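HemO (Neisseria meningitidis, PDB 1J77) binds heme and probably acts as a heme oxygenase, opening the porphyrin ring oxidatively. Local coordinates at residues H58-A63 with G109-A114; A103-I108 with E170-Q175. All coordinates share one frame; numbering follows the deposited sequence.

From the N terminus the chain runs through helix 11-32 into helix 39-60, whose C-terminal end supplies the first half of contact 1. It then wanders through short helices and loops before entering helix 104-119. Residues 103-108, at the start of that helix, give the first half of contact 2, and the following residues, 109-114, close a loop of 45 residues back to 58-63. Contact 2 is completed much later, when helix 167-192 comes up with residues 170-175, 61 residues on. The segments therefore alternate and the two closures cross. Helix 104-119 is the shared member, lying between helix 39-60 and helix 167-192 in this all-helical protein; the contact centres are about 10 Å apart.

Contact 1 of 2, residues H58-A63 with G109-A114; sequences HIYKDA and GWLYCA. With HEM (protoporphyrin IX containing Fe), chain B.
Leu111 holds CG anti to its backbone N (chi1 -179°), while Tyr60 turns CG anti to its own carbonyl carbon (chi1 -84°); together these torsions carry a methyl group over an aromatic ring. Leu111 CD1 lies over one face of the phenol, offset toward the rim, and stands 3.7 Å from the ring centroid of Tyr60 in a CH-pi contact. It comes nearest to Tyr60 CE2, at 3.5 Å. Ala114 CB meets the same ring at its edge, beside OH and CE1, so the phenol is touched on a face by one residue and at an edge by another one turn later.

Ile59 spreads its two branches along the partner helix. Its CG2, anti to the backbone N, meets Leu111 CB at 3.9 Å as the two side chains slide past each other in opposite directions. The other branch reaches Trp110 CB with CD1, at 3.7 Å, crossing that side chain at about a right angle.

Within this apolar packing the Tyr60 hydroxyl is satisfied by Glu115, to which it is hydrogen-bonded, and by a water that donates to Tyr60 OH at 2.8 Å. The same water bridges weakly to Ala114 O.

Tyr112 leaves the helix with its CB directed away from 58-63, and its OH donates to heme O1D over 2.7 Å, while heme CMD lies over one face of its ring. Cys113 SG packs against heme CAC at 3.5 Å. One flank of helix 104-119 thus packs on the end of helix 39-60, while Tyr112 and Cys113 line the heme pocket of the heme oxygenase fold.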
loop_
_atom_site.group_PDB
_atom_site.type_symbol
_atom_site.label_atom_id
_atom_site.label_comp_id
_atom_site.label_asym_id
_atom_site.label_seq_id
_atom_site.Cartn_x
_atom_site.Cartn_y
_atom_site.Cartn_z
ATOM N N HIS A 58 -5.343 11.315 -3.402
ATOM C CA HIS A 58 -5.794 12.623 -2.891
ATOM C C HIS A 58 -5.224 12.891 -1.483
ATOM O O HIS A 58 -5.166 14.064 -1.021
ATOM C CB HIS A 58 -7.324 12.656 -2.873
ATOM C CG HIS A 58 -7.943 11.763 -1.838
ATOM N ND1 HIS A 58 -7.823 10.384 -1.883
ATOM C CD2 HIS A 58 -8.610 12.039 -0.686
ATOM C CE1 HIS A 58 -8.435 9.858 -0.830
ATOM N NE2 HIS A 58 -8.897 10.838 -0.073
ATOM N N ILE A 59 -4.832 11.839 -0.766
ATOM C CA ILE A 59 -4.242 12.011 0.555
ATOM C C ILE A 59 -2.785 12.462 0.401
ATOM O O ILE A 59 -2.327 13.331 1.132
ATOM C CB ILE A 59 -4.351 10.707 1.371
ATOM C CG1 ILE A 59 -5.816 10.277 1.475
ATOM C CG2 ILE A 59 -3.695 10.902 2.785
ATOM C CD1 ILE A 59 -6.027 8.952 2.195
ATOM N N TYR A 60 -2.067 11.897 -0.560
ATOM C CA TYR A 60 -0.673 12.290 -0.821
ATOM C C TYR A 60 -0.593 13.735 -1.264
ATOM O O TYR A 60 0.394 14.413 -0.988
ATOM C CB TYR A 60 0.056 11.387 -1.847
ATOM C CG TYR A 60 0.647 10.108 -1.213
ATOM C CD1 TYR A 60 0.015 8.873 -1.330
ATOM C CD2 TYR A 60 1.855 10.138 -0.547
ATOM C CE1 TYR A 60 0.541 7.734 -0.754
ATOM C CE2 TYR A 60 2.392 9.019 0.031
ATOM C CZ TYR A 60 1.732 7.806 -0.068
ATOM O OH TYR A 60 2.312 6.690 0.520
ATOM N N LYS A 61 -1.684 14.202 -1.871
ATOM C CA LYS A 61 -1.722 15.564 -2.402
ATOM C C LYS A 61 -2.447 16.519 -1.477
ATOM O O LYS A 61 -2.683 17.707 -1.831
ATOM C CB LYS A 61 -2.429 15.565 -3.758
ATOM C CG LYS A 61 -1.674 14.870 -4.885
ATOM C CD LYS A 61 -2.527 14.593 -6.124
ATOM C CE LYS A 61 -1.700 14.122 -7.298
ATOM N NZ LYS A 61 -2.512 13.654 -8.471
ATOM N N ASP A 62 -2.874 16.044 -0.329
ATOM C CA ASP A 62 -3.654 16.878 0.598
ATOM C C ASP A 62 -2.910 18.154 1.008
ATOM O O ASP A 62 -1.760 18.123 1.395
ATOM C CB ASP A 62 -4.055 16.035 1.801
ATOM C CG ASP A 62 -4.978 16.776 2.743
ATOM O OD1 ASP A 62 -4.492 17.339 3.752
ATOM O OD2 ASP A 62 -6.194 16.831 2.518
ATOM N N ALA A 63 -3.544 19.312 0.861
ATOM C CA ALA A 63 -2.804 20.531 1.201
ATOM C C ALA A 63 -2.362 20.586 2.652
ATOM O O ALA A 63 -1.240 20.886 2.925
ATOM C CB ALA A 63 -3.599 21.759 0.870
ATOM N N GLY A 109 -4.289 7.213 8.734
ATOM C CA GLY A 109 -4.157 5.750 8.712
ATOM C C GLY A 109 -3.969 5.133 7.329
ATOM O O GLY A 109 -3.155 4.220 7.180
ATOM N N TRP A 110 -4.708 5.604 6.335
ATOM C CA TRP A 110 -4.510 5.170 4.952
ATOM C C TRP A 110 -3.144 5.537 4.461
ATOM O O TRP A 110 -2.485 4.780 3.739
ATOM C CB TRP A 110 -5.578 5.723 3.983
ATOM C CG TRP A 110 -6.913 5.122 4.155
ATOM C CD1 TRP A 110 -7.760 5.240 5.205
ATOM C CD2 TRP A 110 -7.579 4.301 3.203
ATOM N NE1 TRP A 110 -8.878 4.490 4.984
ATOM C CE2 TRP A 110 -8.816 3.939 3.738
ATOM C CE3 TRP A 110 -7.252 3.847 1.934
ATOM C CZ2 TRP A 110 -9.744 3.118 3.047
ATOM C CZ3 TRP A 110 -8.166 3.042 1.257
ATOM C CH2 TRP A 110 -9.379 2.676 1.829
ATOM N N LEU A 111 -2.700 6.747 4.800
ATOM C CA LEU A 111 -1.384 7.142 4.434
ATOM C C LEU A 111 -0.259 6.253 5.041
ATOM O O LEU A 111 0.691 5.915 4.342
ATOM C CB LEU A 111 -1.175 8.634 4.792
ATOM C CG LEU A 111 0.192 9.181 4.424
ATOM C CD1 LEU A 111 0.515 9.116 3.008
ATOM C CD2 LEU A 111 0.328 10.624 4.947
ATOM N N TYR A 112 -0.373 5.953 6.318
ATOM C CA TYR A 112 0.524 4.998 6.997
ATOM C C TYR A 112 0.555 3.658 6.225
ATOM O O TYR A 112 1.642 3.161 5.869
ATOM C CB TYR A 112 0.060 4.796 8.447
ATOM C CG TYR A 112 0.671 3.563 9.085
ATOM C CD1 TYR A 112 1.995 3.568 9.542
ATOM C CD2 TYR A 112 -0.070 2.410 9.182
ATOM C CE1 TYR A 112 2.555 2.418 10.079
ATOM C CE2 TYR A 112 0.487 1.232 9.697
ATOM C CZ TYR A 112 1.804 1.243 10.155
ATOM O OH TYR A 112 2.352 0.055 10.691
ATOM N N CYS A 113 -0.605 3.135 5.876
ATOM C CA CYS A 113 -0.712 1.824 5.192
ATOM C C CYS A 113 -0.017 1.903 3.850
ATOM O O CYS A 113 0.816 1.070 3.524
ATOM C CB CYS A 113 -2.165 1.516 5.035
ATOM S SG CYS A 113 -2.529 -0.044 4.338
ATOM N N ALA A 114 -0.336 2.925 3.040
ATOM C CA ALA A 114 0.314 3.005 1.767
ATOM C C ALA A 114 1.816 3.239 1.832
ATOM O O ALA A 114 2.576 2.691 1.028
ATOM C CB ALA A 114 -0.356 4.106 0.869
HETATM C CHA HEM B . 6.055 -3.483 6.545
HETATM C CHB HEM B . 6.322 -7.571 3.964
HETATM C CHC HEM B . 2.317 -6.259 1.505
HETATM C CHD HEM B . 1.800 -2.402 4.443
HETATM C C1A HEM B . 6.524 -4.651 5.993
HETATM C C2A HEM B . 7.831 -5.286 6.274
HETATM C C3A HEM B . 7.871 -6.404 5.552
HETATM C C4A HEM B . 6.628 -6.543 4.807
HETATM C CMA HEM B . 9.047 -7.411 5.516
HETATM C CAA HEM B . 9.000 -4.775 7.165
HETATM C CBA HEM B . 9.999 -4.032 6.277
HETATM C CGA HEM B . 11.099 -3.371 7.086
HETATM O O1A HEM B . 10.896 -3.170 8.319
HETATM O O2A HEM B . 12.174 -3.074 6.485
HETATM C C1B HEM B . 5.269 -7.584 3.061
HETATM C C2B HEM B . 5.043 -8.598 2.069
HETATM C C3B HEM B . 3.905 -8.262 1.396
HETATM C C4B HEM B . 3.448 -6.978 1.923
HETATM C CMB HEM B . 5.996 -9.809 1.908
HETATM C CAB HEM B . 3.262 -8.983 0.209
HETATM C CBB HEM B . 3.283 -10.308 0.108
HETATM C C1C HEM B . 1.877 -5.083 2.052
HETATM C C2C HEM B . 0.757 -4.280 1.564
HETATM C C3C HEM B . 0.587 -3.257 2.417
HETATM C C4C HEM B . 1.633 -3.283 3.402
HETATM C CMC HEM B . -0.123 -4.684 0.372
HETATM C CAC HEM B . -0.459 -2.151 2.375
HETATM C CBC HEM B . -1.577 -2.327 1.678
HETATM C C1D HEM B . 2.891 -2.383 5.253
HETATM C C2D HEM B . 3.076 -1.378 6.267
HETATM C C3D HEM B . 4.371 -1.709 6.940
HETATM C C4D HEM B . 4.850 -2.879 6.247
HETATM C CMD HEM B . 2.113 -0.231 6.577
HETATM C CAD HEM B . 5.096 -0.944 8.048
HETATM C CBD HEM B . 5.072 -1.662 9.365
HETATM C CGD HEM B . 5.726 -0.703 10.334
HETATM O O1D HEM B . 4.994 0.151 10.890
HETATM O O2D HEM B . 6.961 -0.840 10.595
HETATM N NA HEM B . 5.844 -5.439 5.095
HETATM N NB HEM B . 4.259 -6.637 2.971
HETATM N NC HEM B . 2.371 -4.428 3.142
HETATM N ND HEM B . 3.959 -3.291 5.247
HETATM FE FE HEM B . 4.062 -4.999 4.202
HETATM O O HOH W 1 2.482 4.931 -1.647
HETATM O O HOH W 2 5.029 -3.929 2.886
#

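Contact 2 of 2, residues A103-I108 with E170-Q175; sequences AGNKAI and EAEAIQ
The amide of Asn105 and the carboxylate of Glu172 are turned 48° against each other, joined where the amide nitrogen of Asn105 meets one carboxylate oxygen of Glu172. Asn105 ND2 donates to Glu172 OE1 across 3.0 Å, with a nearly straight N-H...O angle of 172°. The acceptor lies practically in the amide plane, but the donor approaches OE1 from above the carboxylate plane. This bond spans a close helix-helix crossing of the all-helical heme oxygenase fold, in which the first turns of helix 104-119 pack on helix 167-192. The short axes come within 6.5 Å of each other and cross at -55°.

Both side chains carry CG anti to the carbonyl carbon, and Glu172 extends fully beyond CG, so that its carboxylate passes obliquely across the asparagine. Asn105 CB also packs on Glu172 CB, and Leu165, in the loop before helix 167-192, touches the asparagine as well.

The close approach is consistent with the small side chain of Ala173 at the crossing: Ala173 CA and Lys106 CA are the closest CA pair, 4.2 Å apart. The methyl group of Ala173, CB, rests against Asn105 O at 3.4 Å. Toward the buried side, Ile108 CB lies near the same methyl, and Phe11 of helix 11-32 also touches Ala173.

On the more solvent-facing side, Lys106 lays CG against the Glu172 carbonyl oxygen at 3.4 Å. Its chain then bends at chi3 and runs alongside Gln175 in the same direction. Both polar ends go to Glu179: Lys106 NZ by a salt bridge and Gln175 NE2 by a hydrogen bond. At the centre of the crossing the backbones themselves meet, Ala173 CA making a CA-H...O contact with Asn105 O at 3.3 Å.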
loop_
_atom_site.group_PDB
_atom_site.type_symbol
_atom_site.label_atom_id
_atom_site.label_comp_id
_atom_site.label_asym_id
_atom_site.label_seq_id
_atom_site.Cartn_x
_atom_site.Cartn_y
_atom_site.Cartn_z
ATOM N N ALA A 103 -10.808 10.994 4.585
ATOM C CA ALA A 103 -10.406 12.321 5.026
ATOM C C ALA A 103 -10.069 12.334 6.508
ATOM O O ALA A 103 -10.305 11.348 7.211
ATOM C CB ALA A 103 -11.549 13.301 4.764
ATOM N N GLY A 104 -9.474 13.444 6.952
ATOM C CA GLY A 104 -9.222 13.667 8.361
ATOM C C GLY A 104 -8.267 12.687 9.009
ATOM O O GLY A 104 -7.258 12.278 8.413
ATOM N N ASN A 105 -8.537 12.363 10.272
ATOM C CA ASN A 105 -7.658 11.487 11.015
ATOM C C ASN A 105 -7.585 10.098 10.384
ATOM O O ASN A 105 -6.508 9.522 10.310
ATOM C CB ASN A 105 -8.071 11.440 12.485
ATOM C CG ASN A 105 -7.868 12.803 13.191
ATOM O OD1 ASN A 105 -6.873 13.476 12.977
ATOM N ND2 ASN A 105 -8.811 13.175 14.055
ATOM N N LYS A 106 -8.719 9.589 9.936
ATOM C CA LYS A 106 -8.769 8.248 9.325
ATOM C C LYS A 106 -7.867 8.250 8.094
ATOM O O LYS A 106 -7.224 7.214 7.804
ATOM C CB LYS A 106 -10.193 7.831 8.987
ATOM C CG LYS A 106 -11.039 7.418 10.206
ATOM C CD LYS A 106 -12.470 7.111 9.822
ATOM C CE LYS A 106 -12.728 5.636 9.823
ATOM N NZ LYS A 106 -14.152 5.265 9.499
ATOM N N ALA A 107 -7.789 9.367 7.345
ATOM C CA ALA A 107 -6.930 9.412 6.153
ATOM C C ALA A 107 -5.463 9.261 6.508
ATOM O O ALA A 107 -4.678 8.763 5.726
ATOM C CB ALA A 107 -7.188 10.698 5.292
ATOM N N ILE A 108 -5.074 9.687 7.712
ATOM C CA ILE A 108 -3.695 9.506 8.172
ATOM C C ILE A 108 -3.344 8.010 8.270
ATOM O O ILE A 108 -2.247 7.634 7.921
ATOM C CB ILE A 108 -3.463 10.262 9.504
ATOM C CG1 ILE A 108 -3.754 11.749 9.318
ATOM C CG2 ILE A 108 -2.023 10.071 9.937
ATOM C CD1 ILE A 108 -3.897 12.503 10.631
ATOM N N GLU A 170 -5.528 9.581 17.312
ATOM C CA GLU A 170 -4.735 8.393 16.967
ATOM C C GLU A 170 -5.659 7.212 16.775
ATOM O O GLU A 170 -5.468 6.411 15.870
ATOM C CB GLU A 170 -3.772 8.015 18.093
ATOM C CG GLU A 170 -2.507 8.815 18.189
ATOM C CD GLU A 170 -1.543 8.205 19.197
ATOM O OE1 GLU A 170 -1.293 6.971 19.147
ATOM O OE2 GLU A 170 -1.056 8.958 20.055
ATOM N N ALA A 171 -6.635 7.061 17.663
ATOM C CA ALA A 171 -7.577 5.957 17.557
ATOM C C ALA A 171 -8.269 5.939 16.199
ATOM O O ALA A 171 -8.416 4.886 15.578
ATOM C CB ALA A 171 -8.615 6.005 18.710
ATOM N N GLU A 172 -8.682 7.107 15.722
ATOM C CA GLU A 172 -9.367 7.235 14.446
ATOM C C GLU A 172 -8.411 6.891 13.323
ATOM O O GLU A 172 -8.772 6.164 12.388
ATOM C CB GLU A 172 -9.904 8.654 14.287
ATOM C CG GLU A 172 -10.862 9.016 15.419
ATOM C CD GLU A 172 -11.429 10.422 15.368
ATOM O OE1 GLU A 172 -11.013 11.250 14.518
ATOM O OE2 GLU A 172 -12.325 10.697 16.228
ATOM N N ALA A 173 -7.188 7.371 13.431
ATOM C CA ALA A 173 -6.147 7.039 12.439
ATOM C C ALA A 173 -5.880 5.531 12.383
ATOM O O ALA A 173 -5.734 4.964 11.304
ATOM C CB ALA A 173 -4.879 7.763 12.725
ATOM N N ILE A 174 -5.756 4.894 13.544
ATOM C CA ILE A 174 -5.560 3.443 13.559
ATOM C C ILE A 174 -6.753 2.719 12.930
ATOM O O ILE A 174 -6.588 1.753 12.147
ATOM C CB ILE A 174 -5.347 2.962 15.014
ATOM C CG1 ILE A 174 -4.019 3.457 15.492
ATOM C CG2 ILE A 174 -5.370 1.462 15.078
ATOM C CD1 ILE A 174 -3.969 3.461 16.998
ATOM N N GLN A 175 -7.963 3.136 13.239
ATOM C CA GLN A 175 -9.123 2.582 12.560
ATOM C C GLN A 175 -9.027 2.782 11.035
ATOM O O GLN A 175 -9.378 1.869 10.311
ATOM C CB GLN A 175 -10.436 3.138 13.100
ATOM C CG GLN A 175 -11.670 2.565 12.453
ATOM C CD GLN A 175 -11.821 1.058 12.671
ATOM O OE1 GLN A 175 -11.312 0.490 13.671
ATOM N NE2 GLN A 175 -12.548 0.419 11.768
#